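Local coordinates for protein type II 3-hydroxyacyl-CoA dehydrogenase (Thermus thermophilus, PDB 1UAY) that probably catalyses the NAD-dependent oxidation of 3-hydroxyacyl-CoA in fatty acid beta-oxidation, as a tetrameric short-chain dehydrogenase with a Rossmann fold, at residues Leu103-Val108 / Val156-Pro161; Trp114-Asn119 / Gly128-Thr133. All coordinates share one frame; numbering follows the deposited sequence.

Contact 1: Leu103-Val108 / Val156-Pro161; sequences LGTFNV and VALTLP
Phe-106 and Leu-158 carry this helix-helix contact, and their side chains cross at about a right angle. One methyl of the leucine, CD1, lies 4.1 Å from CD1 of the phenylalanine, meeting the ring at its edge and near its plane, not over a face. Both residues have CG anti to the backbone N (chi1 180° for Phe-106, 169° for Leu-158). In the leucine, whose CB points toward helix 91-116, this carries the fork out to the ring edge. The other branch, CD2, approaches CG2 of Thr-105 at a loose 4.4 Å; that methyl packs more closely on Asn-132. The hydrogen bond of Thr-105 OG1 to Asn-101 O takes the polar branch back along its own helix.

No hydrogen bond joins the two segments; the CA atoms of Phe-106 and Leu-158 stay 8.1 Å apart, and the summed buried surface is 105 Å². Thr-159 OG1 donates a hydrogen bond to Val-156 O (2.8 Å) from 37° above the carbonyl plane, on the same face as Thr-159 N, which also bonds to this oxygen. The Phe-106 ring stacks on Phe-94 of a second subunit and meets its His-89 edge-to-face. The pair thus joins helices 91-116 and 146-166 at a subunit interface, the two helices that commonly form the four-helix dimer interface of short-chain dehydrogenases. Thr-159 OG1 also hydrogen-bonds Thr-175 OG1 on strand 171-178, and Val-108 packs on strand 67-72.

Contact 2: Trp114-Asn119 / Gly128-Thr133; sequences WAMREN and GVIVNT
The C-terminal end of helix 91-116 packs here on the start of the inner strand 128-133, in the helix-to-strand return of a beta-alpha-beta crossover of the Rossmann fold that begins at strand 67-72. Met-116 supplies the contact from the helix. It is modelled in two conformers, and the geometry of its tip holds for one of them. Its CB points toward the strand, and in that conformer the bend at chi3 (-74°) turns the methyl along it. Gly-128 has no side chain, and the sulfur SD packs against its CA at 4.1 Å. CE reaches Ile-130 CG1 at 3.8 Å. The isoleucine leans into this contact by its longer branch, since CG1 is anti to the carbonyl carbon (chi1 -59°).

A type I beta turn from Met-116 to Asn-119 follows the helix, with a hydrogen bond from Asn-119 N to Met-116 O (2.9 Å). Asn-119 ND2 hydrogen-bonds O of Arg-127, just before the strand, and Arg-117 NH1 hydrogen-bonds Trp-114 O from above the carbonyl plane. Met-116 also touches Leu-67 and Val-70 of strand 67-72, Ile-130 meets Leu-109 and Ala-113 of helix 91-116, and backbone bonds set strand 128-133 between strands 67-72 and 171-178.

In the fold
Followed from the N terminus, the chain passes strand 67-72 and enters helix 91-116, which supplies the first segment of both contacts. Contact 2 closes the short loop of eight residues, without helix or strand, that leads from the end of this helix to strand 128-133. The chain then runs along that strand and through helix 137-140 into helix 146-166, where contact 1 closes a wider loop of 47 residues with contact 2 wholly within it. Their centres are about 12 Å apart, and they meet where Thr-105 CG2 comes 3.5 Å from Asn-132 CG. Contact 2 fixes the helix to the sheet, contact 1 to the next helix, and their segments both reach the second subunit.

Contact 1: Leu103-Val108 / Val156-Pro161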
loop_
_atom_site.group_PDB
_atom_site.type_symbol
_atom_site.label_atom_id
_atom_site.label_comp_id
_atom_site.label_asym_id
_atom_site.label_seq_id
_atom_site.Cartn_x
_atom_site.Cartn_y
_atom_site.Cartn_z
ATOM N N LEU A 103 -8.894 -15.016 -13.678
ATOM C CA LEU A 103 -8.581 -16.373 -14.097
ATOM C C LEU A 103 -7.892 -16.360 -15.465
ATOM O O LEU A 103 -6.953 -17.120 -15.696
ATOM C CB LEU A 103 -9.847 -17.239 -14.124
ATOM C CG LEU A 103 -9.598 -18.696 -14.534
ATOM C CD1 LEU A 103 -10.483 -19.637 -13.723
ATOM C CD2 LEU A 103 -9.849 -18.841 -16.026
ATOM N N GLY A 104 -8.348 -15.493 -16.366
ATOM C CA GLY A 104 -7.728 -15.406 -17.679
ATOM C C GLY A 104 -6.258 -15.032 -17.571
ATOM O O GLY A 104 -5.407 -15.598 -18.258
ATOM N N THR A 105 -5.952 -14.067 -16.709
ATOM C CA THR A 105 -4.574 -13.636 -16.512
ATOM C C THR A 105 -3.739 -14.765 -15.910
ATOM O O THR A 105 -2.596 -14.979 -16.313
ATOM C CB THR A 105 -4.522 -12.389 -15.608
ATOM O OG1 THR A 105 -5.045 -11.268 -16.331
ATOM C CG2 THR A 105 -3.103 -12.086 -15.173
ATOM N N PHE A 106 -4.314 -15.497 -14.959
ATOM C CA PHE A 106 -3.601 -16.608 -14.338
ATOM C C PHE A 106 -3.383 -17.718 -15.364
ATOM O O PHE A 106 -2.328 -18.359 -15.396
ATOM C CB PHE A 106 -4.396 -17.174 -13.161
ATOM C CG PHE A 106 -3.713 -18.327 -12.479
ATOM C CD1 PHE A 106 -2.591 -18.109 -11.688
ATOM C CD2 PHE A 106 -4.172 -19.631 -12.648
ATOM C CE1 PHE A 106 -1.931 -19.174 -11.077
ATOM C CE2 PHE A 106 -3.517 -20.703 -12.039
ATOM C CZ PHE A 106 -2.394 -20.470 -11.254
ATOM N N ASN A 107 -4.388 -17.935 -16.205
ATOM C CA ASN A 107 -4.321 -18.968 -17.229
ATOM C C ASN A 107 -3.172 -18.670 -18.192
ATOM O O ASN A 107 -2.378 -19.553 -18.521
ATOM C CB ASN A 107 -5.665 -19.030 -17.970
ATOM C CG ASN A 107 -5.875 -20.339 -18.701
ATOM O OD1 ASN A 107 -5.384 -21.387 -18.280
ATOM N ND2 ASN A 107 -6.630 -20.290 -19.793
ATOM N N VAL A 108 -3.069 -17.423 -18.631
ATOM C CA VAL A 108 -2.003 -17.034 -19.542
ATOM C C VAL A 108 -0.642 -17.160 -18.857
ATOM O O VAL A 108 0.321 -17.658 -19.443
ATOM C CB VAL A 108 -2.216 -15.583 -20.030
ATOM C CG1 VAL A 108 -0.988 -15.084 -20.785
ATOM C CG2 VAL A 108 -3.450 -15.525 -20.923
ATOM N N VAL A 156 -3.164 -7.965 -8.927
ATOM C CA VAL A 156 -2.123 -7.293 -8.158
ATOM C C VAL A 156 -1.453 -8.250 -7.171
ATOM O O VAL A 156 -0.225 -8.336 -7.119
ATOM C CB VAL A 156 -2.705 -6.094 -7.374
ATOM C CG1 VAL A 156 -1.717 -5.622 -6.310
ATOM C CG2 VAL A 156 -3.024 -4.962 -8.337
ATOM N N ALA A 157 -2.261 -8.979 -6.404
ATOM C CA ALA A 157 -1.747 -9.908 -5.399
ATOM C C ALA A 157 -0.996 -11.101 -5.982
ATOM O O ALA A 157 -0.147 -11.689 -5.313
ATOM C CB ALA A 157 -2.893 -10.391 -4.515
ATOM N N LEU A 158 -1.315 -11.461 -7.220
ATOM C CA LEU A 158 -0.665 -12.578 -7.896
ATOM C C LEU A 158 0.788 -12.264 -8.255
ATOM O O LEU A 158 1.644 -13.153 -8.289
ATOM C CB LEU A 158 -1.438 -12.912 -9.178
ATOM C CG LEU A 158 -0.798 -13.877 -10.177
ATOM C CD1 LEU A 158 -0.637 -15.244 -9.527
ATOM C CD2 LEU A 158 -1.668 -13.976 -11.426
ATOM N N THR A 159 1.063 -10.988 -8.498
ATOM C CA THR A 159 2.389 -10.562 -8.924
ATOM C C THR A 159 3.574 -11.097 -8.129
ATOM O O THR A 159 4.469 -11.727 -8.695
ATOM C CB THR A 159 2.499 -9.023 -8.952
ATOM O OG1 THR A 159 1.304 -8.462 -9.504
ATOM C CG2 THR A 159 3.679 -8.598 -9.818
ATOM N N LEU A 160 3.587 -10.852 -6.822
ATOM C CA LEU A 160 4.714 -11.280 -6.001
ATOM C C LEU A 160 4.916 -12.789 -5.881
ATOM O O LEU A 160 6.014 -13.283 -6.134
ATOM C CB LEU A 160 4.631 -10.642 -4.612
ATOM C CG LEU A 160 5.897 -10.822 -3.766
ATOM C CD1 LEU A 160 7.095 -10.178 -4.465
ATOM C CD2 LEU A 160 5.679 -10.208 -2.394
ATOM N N PRO A 161 3.880 -13.546 -5.481
ATOM C CA PRO A 161 4.112 -14.992 -5.383
ATOM C C PRO A 161 4.537 -15.606 -6.718
ATOM O O PRO A 161 5.296 -16.576 -6.748
ATOM C CB PRO A 161 2.774 -15.535 -4.864
ATOM C CG PRO A 161 1.777 -14.447 -5.208
ATOM C CD PRO A 161 2.549 -13.188 -4.963
#

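Contact 2: Trp114-Asn119 / Gly128-Thr133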
loop_
_atom_site.group_PDB
_atom_site.type_symbol
_atom_site.label_atom_id
_atom_site.label_comp_id
_atom_site.label_asym_id
_atom_site.label_seq_id
_atom_site.Cartn_x
_atom_site.Cartn_y
_atom_site.Cartn_z
ATOM N N TRP A 114 5.098 -22.152 -18.256
ATOM C CA TRP A 114 5.456 -23.554 -18.444
ATOM C C TRP A 114 6.144 -23.743 -19.797
ATOM O O TRP A 114 7.152 -24.444 -19.900
ATOM C CB TRP A 114 4.204 -24.442 -18.345
ATOM C CG TRP A 114 4.469 -25.911 -18.550
ATOM C CD1 TRP A 114 4.178 -26.648 -19.663
ATOM C CD2 TRP A 114 5.108 -26.808 -17.632
ATOM N NE1 TRP A 114 4.597 -27.948 -19.496
ATOM C CE2 TRP A 114 5.172 -28.073 -18.259
ATOM C CE3 TRP A 114 5.633 -26.666 -16.342
ATOM C CZ2 TRP A 114 5.742 -29.192 -17.637
ATOM C CZ3 TRP A 114 6.202 -27.778 -15.724
ATOM C CH2 TRP A 114 6.250 -29.024 -16.374
ATOM N N ALA A 115 5.609 -23.098 -20.830
ATOM C CA ALA A 115 6.166 -23.207 -22.176
ATOM C C ALA A 115 7.534 -22.546 -22.343
ATOM O O ALA A 115 8.327 -22.960 -23.193
ATOM C CB ALA A 115 5.182 -22.621 -23.185
ATOM N N MET A 116 7.809 -21.527 -21.533
ATOM C CA MET A 116 9.072 -20.793 -21.610
ATOM C C MET A 116 10.153 -21.324 -20.673
ATOM O O MET A 116 11.308 -20.909 -20.764
ATOM C CB MET A 116 8.852 -19.314 -21.255
ATOM C CG MET A 116 8.067 -18.490 -22.265
ATOM S SD MET A 116 8.175 -16.712 -21.913
ATOM C CE MET A 116 7.093 -16.581 -20.493
ATOM N N ARG A 117 9.788 -22.249 -19.793
ATOM C CA ARG A 117 10.719 -22.749 -18.784
ATOM C C ARG A 117 12.043 -23.346 -19.241
ATOM O O ARG A 117 12.994 -23.384 -18.462
ATOM C CB ARG A 117 10.001 -23.733 -17.860
ATOM C CG ARG A 117 9.866 -25.135 -18.408
ATOM C CD ARG A 117 9.029 -25.995 -17.477
ATOM N NE ARG A 117 9.096 -27.407 -17.839
ATOM C CZ ARG A 117 8.601 -27.919 -18.961
ATOM N NH1 ARG A 117 7.988 -27.138 -19.842
ATOM N NH2 ARG A 117 8.741 -29.213 -19.209
ATOM N N GLU A 118 12.113 -23.815 -20.484
ATOM C CA GLU A 118 13.355 -24.390 -20.992
ATOM C C GLU A 118 14.035 -23.473 -22.008
ATOM O O GLU A 118 14.962 -23.881 -22.706
ATOM C CB GLU A 118 13.098 -25.763 -21.621
ATOM C CG GLU A 118 12.480 -26.779 -20.667
ATOM C CD GLU A 118 12.400 -28.168 -21.268
ATOM O OE1 GLU A 118 12.243 -28.272 -22.499
ATOM O OE2 GLU A 118 12.482 -29.157 -20.512
ATOM N N ASN A 119 13.574 -22.230 -22.094
ATOM C CA ASN A 119 14.170 -21.268 -23.016
ATOM C C ASN A 119 15.634 -21.024 -22.678
ATOM O O ASN A 119 16.000 -20.937 -21.507
ATOM C CB ASN A 119 13.496 -19.897 -22.910
ATOM C CG ASN A 119 12.175 -19.808 -23.637
ATOM O OD1 ASN A 119 11.772 -20.710 -24.369
ATOM N ND2 ASN A 119 11.494 -18.687 -23.444
ATOM N N GLY A 128 12.359 -15.065 -19.934
ATOM C CA GLY A 128 11.190 -14.337 -20.395
ATOM C C GLY A 128 10.659 -13.366 -19.359
ATOM O O GLY A 128 11.153 -13.301 -18.230
ATOM N N VAL A 129 9.641 -12.608 -19.754
ATOM C CA VAL A 129 9.021 -11.623 -18.883
ATOM C C VAL A 129 7.521 -11.616 -19.135
ATOM O O VAL A 129 7.075 -11.534 -20.281
ATOM C CB VAL A 129 9.580 -10.208 -19.157
ATOM C CG1 VAL A 129 8.952 -9.197 -18.201
ATOM C CG2 VAL A 129 11.100 -10.210 -19.017
ATOM N N ILE A 130 6.751 -11.717 -18.058
ATOM C CA ILE A 130 5.299 -11.717 -18.142
ATOM C C ILE A 130 4.779 -10.434 -17.502
ATOM O O ILE A 130 5.028 -10.166 -16.327
ATOM C CB ILE A 130 4.711 -12.953 -17.428
ATOM C CG1 ILE A 130 5.265 -14.224 -18.085
ATOM C CG2 ILE A 130 3.182 -12.928 -17.494
ATOM C CD1 ILE A 130 4.809 -15.518 -17.441
ATOM N N VAL A 131 4.079 -9.630 -18.295
ATOM C CA VAL A 131 3.533 -8.366 -17.822
ATOM C C VAL A 131 2.016 -8.444 -17.796
ATOM O O VAL A 131 1.377 -8.643 -18.835
ATOM C CB VAL A 131 3.947 -7.201 -18.744
ATOM C CG1 VAL A 131 3.441 -5.876 -18.183
ATOM C CG2 VAL A 131 5.460 -7.178 -18.896
ATOM N N ASN A 132 1.446 -8.306 -16.605
ATOM C CA ASN A 132 -0.001 -8.350 -16.455
ATOM C C ASN A 132 -0.550 -6.940 -16.342
ATOM O O ASN A 132 0.188 -5.992 -16.066
ATOM C CB ASN A 132 -0.389 -9.170 -15.224
ATOM C CG ASN A 132 0.045 -10.620 -15.333
ATOM O OD1 ASN A 132 0.103 -11.178 -16.427
ATOM N ND2 ASN A 132 0.325 -11.243 -14.198
ATOM N N THR A 133 -1.853 -6.807 -16.561
ATOM C CA THR A 133 -2.499 -5.511 -16.501
ATOM C C THR A 133 -3.613 -5.508 -15.470
ATOM O O THR A 133 -4.588 -6.252 -15.584
ATOM C CB THR A 133 -3.091 -5.131 -17.874
ATOM O OG1 THR A 133 -2.086 -5.279 -18.884
ATOM C CG2 THR A 133 -3.574 -3.688 -17.866
#